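Local coordinates for protein PT26-6P (Thermococcus sp., PDB 2WB7) that is of unknown function but is encoded by a mobile extrachromosomal element of Euryarchaea and combines two immunoglobulin-like domains with a helical domain, at residues L134-I138 and L151-I155. Numbering follows the deposited sequence.
Sequences LVYQI and LYDKI
L134 (chi1 m, chi2 t) lies over the K154-I155 end of segment 151-155: its CD1 sits 3.6 Å from I155 CA and its CD2 3.6 Å from K154 CE. Both backbones are helical over V135-I138 and L151-I155, with i to i+4 backbone hydrogen bonds from I138 N to L134 O (3.0 Å) and I155 N to L151 O (2.9 Å). The register runs in opposite senses, L134 CA nearest I155 CA at 7.3 Å and Q137 CA nearest L151 CA at 7.8 Å, but the helices cross obliquely. I138 (m, m) brings CD1 to 3.9 Å from I155 CG1, and L151 (t, p) sets CD1 4.0 Å from Q137 CB. L134 and I138 also rest on W374 and I155 on A260, so successive helices 135-144 and 149-157 of the first immunoglobulin-like domain pack on the sheet of the second. K154, all four chi angles t, runs past L134 toward Q137. The summed buried area is 305 Å². These carbon-to-carbon approaches imply mainly hydrophobic association, with K154 contributing aliphatic CE.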
loop_
_atom_site.group_PDB
_atom_site.type_symbol
_atom_site.label_atom_id
_atom_site.label_comp_id
_atom_site.label_asym_id
_atom_site.label_seq_id
_atom_site.Cartn_x
_atom_site.Cartn_y
_atom_site.Cartn_z
ATOM N N LEU A 134 -10.861 -12.015 -2.384
ATOM C CA LEU A 134 -10.360 -12.018 -1.006
ATOM C C LEU A 134 -11.259 -11.345 0.061
ATOM O O LEU A 134 -11.108 -11.609 1.264
ATOM C CB LEU A 134 -8.960 -11.402 -0.972
ATOM C CG LEU A 134 -7.909 -12.260 -1.659
ATOM C CD1 LEU A 134 -6.499 -11.782 -1.332
ATOM C CD2 LEU A 134 -8.103 -13.715 -1.239
ATOM N N VAL A 135 -12.183 -10.490 -0.369
ATOM C CA VAL A 135 -12.877 -9.588 0.561
ATOM C C VAL A 135 -13.452 -10.257 1.816
ATOM O O VAL A 135 -13.341 -9.707 2.913
ATOM C CB VAL A 135 -13.987 -8.744 -0.149
ATOM C CG1 VAL A 135 -15.029 -9.645 -0.752
ATOM C CG2 VAL A 135 -14.647 -7.780 0.824
ATOM N N TYR A 136 -14.069 -11.427 1.670
ATOM C CA TYR A 136 -14.718 -12.062 2.822
ATOM C C TYR A 136 -13.734 -12.805 3.711
ATOM O O TYR A 136 -13.921 -12.898 4.925
ATOM C CB TYR A 136 -15.829 -13.009 2.383
ATOM C CG TYR A 136 -16.930 -12.319 1.622
ATOM C CD1 TYR A 136 -17.478 -11.122 2.081
ATOM C CD2 TYR A 136 -17.432 -12.864 0.448
ATOM C CE1 TYR A 136 -18.496 -10.478 1.380
ATOM C CE2 TYR A 136 -18.450 -12.234 -0.256
ATOM C CZ TYR A 136 -18.976 -11.039 0.214
ATOM O OH TYR A 136 -19.981 -10.401 -0.490
ATOM N N GLN A 137 -12.682 -13.331 3.103
ATOM C CA GLN A 137 -11.632 -13.969 3.873
ATOM C C GLN A 137 -10.918 -12.946 4.731
ATOM O O GLN A 137 -10.491 -13.247 5.844
ATOM C CB GLN A 137 -10.637 -14.615 2.936
ATOM C CG GLN A 137 -11.307 -15.369 1.838
ATOM C CD GLN A 137 -10.361 -16.318 1.177
ATOM O OE1 GLN A 137 -9.829 -17.214 1.829
ATOM N NE2 GLN A 137 -10.132 -16.132 -0.123
ATOM N N ILE A 138 -10.765 -11.739 4.197
ATOM C CA ILE A 138 -10.133 -10.671 4.945
ATOM C C ILE A 138 -11.062 -10.248 6.060
ATOM O O ILE A 138 -10.636 -10.049 7.202
ATOM C CB ILE A 138 -9.819 -9.478 4.061
ATOM C CG1 ILE A 138 -8.891 -9.908 2.932
ATOM C CG2 ILE A 138 -9.148 -8.402 4.860
ATOM C CD1 ILE A 138 -7.516 -10.244 3.401
ATOM N N LEU A 151 -3.653 -17.912 3.816
ATOM C CA LEU A 151 -4.324 -16.644 3.568
ATOM C C LEU A 151 -3.289 -15.561 3.307
ATOM O O LEU A 151 -3.422 -14.734 2.401
ATOM C CB LEU A 151 -5.161 -16.256 4.789
ATOM C CG LEU A 151 -5.771 -14.858 4.726
ATOM C CD1 LEU A 151 -6.673 -14.782 3.514
ATOM C CD2 LEU A 151 -6.546 -14.531 5.986
ATOM N N TYR A 152 -2.250 -15.582 4.123
ATOM C CA TYR A 152 -1.262 -14.530 4.128
ATOM C C TYR A 152 -0.605 -14.404 2.767
ATOM O O TYR A 152 -0.489 -13.307 2.232
ATOM C CB TYR A 152 -0.210 -14.812 5.189
ATOM C CG TYR A 152 0.932 -13.857 5.099
ATOM C CD1 TYR A 152 0.937 -12.684 5.851
ATOM C CD2 TYR A 152 1.997 -14.099 4.231
ATOM C CE1 TYR A 152 1.982 -11.785 5.752
ATOM C CE2 TYR A 152 3.044 -13.206 4.122
ATOM C CZ TYR A 152 3.027 -12.057 4.881
ATOM O OH TYR A 152 4.067 -11.179 4.764
ATOM N N ASP A 153 -0.168 -15.532 2.210
ATOM C CA ASP A 153 0.445 -15.552 0.892
ATOM C C ASP A 153 -0.591 -15.119 -0.115
ATOM O O ASP A 153 -0.309 -14.389 -1.057
ATOM C CB ASP A 153 0.877 -16.970 0.514
ATOM C CG ASP A 153 1.942 -17.537 1.439
ATOM O OD1 ASP A 153 2.769 -16.742 1.953
ATOM O OD2 ASP A 153 1.968 -18.782 1.624
ATOM N N LYS A 154 -1.807 -15.596 0.096
ATOM C CA LYS A 154 -2.882 -15.357 -0.839
ATOM C C LYS A 154 -3.102 -13.868 -1.011
ATOM O O LYS A 154 -3.366 -13.384 -2.113
ATOM C CB LYS A 154 -4.152 -16.025 -0.339
ATOM C CG LYS A 154 -5.168 -16.218 -1.410
ATOM C CD LYS A 154 -6.380 -16.949 -0.875
ATOM C CE LYS A 154 -7.414 -17.131 -1.979
ATOM N NZ LYS A 154 -8.654 -17.728 -1.405
ATOM N N ILE A 155 -2.978 -13.132 0.084
ATOM C CA ILE A 155 -3.161 -11.681 0.033
ATOM C C ILE A 155 -2.275 -11.038 -1.025
ATOM O O ILE A 155 -2.738 -10.221 -1.812
ATOM C CB ILE A 155 -2.894 -11.035 1.394
ATOM C CG1 ILE A 155 -3.991 -11.451 2.377
ATOM C CG2 ILE A 155 -2.831 -9.542 1.250
ATOM C CD1 ILE A 155 -3.687 -11.159 3.802
#